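Local coordinates for D-alanine--D-alanine ligase (Coxiella burnetii, PDB 3TQT) that joins two D-alanine molecules into D-alanyl-D-alanine at the expense of ATP, supplying a dipeptide for peptidoglycan synthesis in the bacterial cell wall, at the interface of chains A and B. Coordinates in Å, arbitrary orientation; residue numbers count along the deposited sequence, not the author numbering. Chains: chain A/B, D-alanine--D-alanine ligase.

Contact 1: the interface of chains A and B. Residues chain A 133, 136-137, 143, 147; chain B 133, 137, 143, 147.
A:Leu143 and B:Leu143, each on a helix spanning 141-150, project across the subunit boundary and divide their two methyls between different partners on the other chain. With CG anti to the backbone N (chi1 176° in chain A and 180° in chain B), each leucine fork points at the opposite subunit. One prong, CD1, meets a valine: A:Leu143 CD1 lies 3.6 Å from B:Val147 CG2, and in the reciprocal pair B:Leu143 CD1 is 3.5 Å from A:Val147 CG2. In both pairs the leucine and valine side chains cross at about a right angle, methyl against methyl. The other prong, CD2, reaches helix 132-139 of the other subunit. A:Leu143 CD2 sits 3.7 Å from B:Val137 CG2, and B:Leu143 CD2 is 3.8 Å from A:Val137 CG2; here leucine and valine run alongside in opposite senses. B:Leu143 CD2 also faces A:Gln133, which is stretched out past CG and lays CG, CD and NE2 along this one methyl, coming from the opposite direction, with CG at 3.7 Å. B:Gln133 behaves differently. Its CG is turned away from the carbonyl carbon (chi1 -63°) and the chain bends at the next bond, which brings CG to 3.6 Å from A:Ala136 CB. The glutamines therefore depart from the two-fold symmetry that the leucines and valines keep: B:Gln133 touches mainly through its aliphatic stem, whereas A:Gln133 uses CG and its amide end. The patch is an apolar helix-to-helix seam between two copies of the ligase and, if the deposited pair is the working dimer, as is likely for this family, it would help hold the subunits together through apolar side-chain contacts.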
# COMPACT_ATOMS: atom_id res chain seq x y z
N GLN A 133 -2.97 1.72 1.18
CA GLN A 133 -3.41 0.34 1.30
C GLN A 133 -4.40 -0.06 0.22
O GLN A 133 -4.32 -1.14 -0.35
CB GLN A 133 -4.04 0.08 2.66
CG GLN A 133 -4.75 -1.28 2.73
CD GLN A 133 -5.92 -1.28 3.70
OE1 GLN A 133 -7.05 -1.05 3.32
NE2 GLN A 133 -5.63 -1.51 4.97
N ALA A 136 -2.83 -0.33 -3.20
CA ALA A 136 -2.02 -1.54 -3.32
C ALA A 136 -2.91 -2.75 -3.49
O ALA A 136 -2.67 -3.61 -4.33
CB ALA A 136 -1.10 -1.70 -2.13
N VAL A 137 -3.97 -2.81 -2.70
CA VAL A 137 -4.92 -3.92 -2.82
C VAL A 137 -5.59 -3.97 -4.21
O VAL A 137 -5.75 -5.05 -4.79
CB VAL A 137 -5.98 -3.89 -1.71
CG1 VAL A 137 -7.12 -4.85 -2.02
CG2 VAL A 137 -5.35 -4.22 -0.37
N LEU A 143 -4.88 -10.02 -5.51
CA LEU A 143 -5.10 -9.61 -4.13
C LEU A 143 -6.48 -8.97 -3.99
O LEU A 143 -7.20 -9.24 -3.02
CB LEU A 143 -4.01 -8.63 -3.67
CG LEU A 143 -4.13 -8.03 -2.27
CD1 LEU A 143 -4.24 -9.14 -1.21
CD2 LEU A 143 -2.96 -7.08 -2.00
N VAL A 147 -9.58 -10.39 -1.50
CA VAL A 147 -10.29 -9.61 -0.50
C VAL A 147 -11.79 -9.60 -0.82
O VAL A 147 -12.62 -9.79 0.07
CB VAL A 147 -9.71 -8.19 -0.40
CG1 VAL A 147 -10.61 -7.31 0.45
CG2 VAL A 147 -8.28 -8.25 0.17
N GLN B 133 2.84 -3.03 -1.08
CA GLN B 133 1.67 -3.88 -0.99
C GLN B 133 1.72 -4.76 0.25
O GLN B 133 0.75 -4.85 1.00
CB GLN B 133 1.56 -4.72 -2.27
CG GLN B 133 1.36 -3.88 -3.58
CD GLN B 133 2.56 -2.98 -3.98
OE1 GLN B 133 3.74 -3.36 -3.82
NE2 GLN B 133 2.25 -1.78 -4.52
N VAL B 137 -0.67 -4.70 3.51
CA VAL B 137 -1.42 -5.89 3.90
C VAL B 137 -1.12 -6.34 5.34
O VAL B 137 -2.01 -6.76 6.06
CB VAL B 137 -1.20 -7.04 2.91
CG1 VAL B 137 -1.74 -8.37 3.45
CG2 VAL B 137 -1.84 -6.69 1.55
N LEU B 143 -6.98 -7.11 7.40
CA LEU B 143 -6.62 -7.40 6.01
C LEU B 143 -5.59 -8.52 5.95
O LEU B 143 -5.68 -9.41 5.10
CB LEU B 143 -6.06 -6.13 5.34
CG LEU B 143 -5.62 -6.24 3.88
CD1 LEU B 143 -6.75 -6.81 3.01
CD2 LEU B 143 -5.17 -4.88 3.36
N VAL B 147 -6.33 -12.13 4.07
CA VAL B 147 -5.47 -12.74 3.07
C VAL B 147 -4.95 -14.10 3.52
O VAL B 147 -4.97 -15.07 2.76
CB VAL B 147 -4.32 -11.79 2.67
CG1 VAL B 147 -3.34 -12.50 1.73
CG2 VAL B 147 -4.89 -10.55 2.01

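Contact 2: the interface of chains A and B. Residues chain A 78, 115-116, 119; chain B 78, 80, 119, 122.
A:Leu119 and B:Leu122, from the two copies of helix 115-122, form the main aliphatic contact, crossing at about a right angle. B:Leu122 reaches over with CD1, which stands 3.7 Å from A:Leu119 CD2 and is also near CB of that residue. The same methyl touches a second side chain of the helix, lying 3.8 Å from A:Leu116 CD1, while the branch carbon B:Leu122 CG rests over A:Ala115 CB at 4.0 Å. B:Leu122 thus packs against A:Ala115 and A:Leu116 and, about a turn on, A:Leu119. Nearer the symmetry axis, the two Leu119 side chains meet obliquely through their CD1 methyls, 3.8 Å apart.

Aromatic contact comes from B:Phe80, just beyond strand 74-78. A:Ile78 approaches the ring at its edge, in plane, with CG2 3.9 Å from B:Phe80 CE2. A:Leu119 CD2, its side chain pointing against that of B:Phe80, meets the neighbouring ring atom CZ at 3.8 Å. Within chain B, B:Ile78 CG1 lies over one ring face, offset toward the rim, and may limit the ring's rotation.

Residues at the ends of the two strands supply the tightest packing. Each Ile78 places CG1 between its backbone N and carbonyl carbon (chi1 61° in chain A), sending an extended arm toward its twin. Their terminal methyls, A:Ile78 CD1 and B:Ile78 CD1, are pressed to 3.3 Å, closer than ordinary van der Waals contact.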
# COMPACT_ATOMS: atom_id res chain seq x y z
N ILE A 78 10.68 18.17 -3.09
CA ILE A 78 9.64 18.32 -2.09
C ILE A 78 10.23 18.88 -0.80
O ILE A 78 11.43 18.78 -0.56
CB ILE A 78 8.88 17.00 -1.83
CG1 ILE A 78 9.83 15.92 -1.33
CG2 ILE A 78 8.17 16.53 -3.09
CD1 ILE A 78 9.17 14.59 -1.14
N ALA A 115 2.59 4.01 -4.38
CA ALA A 115 3.87 4.70 -4.23
C ALA A 115 3.68 6.21 -4.09
O ALA A 115 4.15 6.82 -3.13
CB ALA A 115 4.82 4.36 -5.38
N LEU A 116 2.99 6.81 -5.05
CA LEU A 116 2.72 8.24 -5.03
C LEU A 116 1.88 8.62 -3.81
O LEU A 116 2.13 9.64 -3.16
CB LEU A 116 1.99 8.63 -6.30
CG LEU A 116 2.23 10.03 -6.85
CD1 LEU A 116 3.72 10.34 -6.94
CD2 LEU A 116 1.56 10.12 -8.21
N LEU A 119 4.13 8.86 -0.73
CA LEU A 119 4.86 10.12 -0.66
C LEU A 119 3.94 11.21 -0.15
O LEU A 119 4.31 12.02 0.70
CB LEU A 119 5.42 10.50 -2.03
CG LEU A 119 6.06 11.89 -2.08
CD1 LEU A 119 7.00 12.07 -0.90
CD2 LEU A 119 6.78 12.10 -3.42
N ILE B 78 14.64 15.20 -1.03
CA ILE B 78 15.04 14.14 -1.92
C ILE B 78 15.40 14.71 -3.27
O ILE B 78 14.97 15.80 -3.63
CB ILE B 78 13.95 13.05 -2.03
CG1 ILE B 78 12.63 13.67 -2.47
CG2 ILE B 78 13.76 12.36 -0.68
CD1 ILE B 78 11.50 12.68 -2.42
N PHE B 80 14.83 13.70 -7.02
CA PHE B 80 14.13 12.73 -7.85
C PHE B 80 14.95 12.34 -9.09
O PHE B 80 15.63 13.19 -9.67
CB PHE B 80 12.79 13.29 -8.29
CG PHE B 80 11.76 13.30 -7.21
CD1 PHE B 80 11.27 12.12 -6.68
CD2 PHE B 80 11.27 14.50 -6.73
CE1 PHE B 80 10.31 12.14 -5.69
CE2 PHE B 80 10.31 14.52 -5.73
CZ PHE B 80 9.83 13.33 -5.22
N LEU B 119 7.68 5.87 -1.19
CA LEU B 119 8.66 6.89 -1.54
C LEU B 119 9.93 6.22 -2.06
O LEU B 119 10.53 6.67 -3.05
CB LEU B 119 8.99 7.80 -0.36
CG LEU B 119 10.16 8.75 -0.64
CD1 LEU B 119 9.82 9.71 -1.78
CD2 LEU B 119 10.58 9.52 0.59
N LEU B 122 9.37 5.12 -5.53
CA LEU B 122 9.44 6.28 -6.42
C LEU B 122 10.88 6.69 -6.71
O LEU B 122 11.17 7.22 -7.78
CB LEU B 122 8.72 7.49 -5.83
CG LEU B 122 7.20 7.57 -5.92
CD1 LEU B 122 6.71 8.77 -5.11
CD2 LEU B 122 6.77 7.68 -7.38

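The C-alpha centres of contact 1 and contact 2 lie about 21 Å apart, and the two share no residue. Contact 1 draws on helices 132-139 and 141-150, whereas contact 2 uses helix 115-122 together with strand 74-78 and the loop after it. Both patches straddle the two-fold relating the chains, so their pairs largely recur with the chains exchanged. Two separate apolar patches should resist rocking of one subunit on the other better than either could alone. If the pair is the biological dimer, they would fix the relative placement of its two ligase subunits.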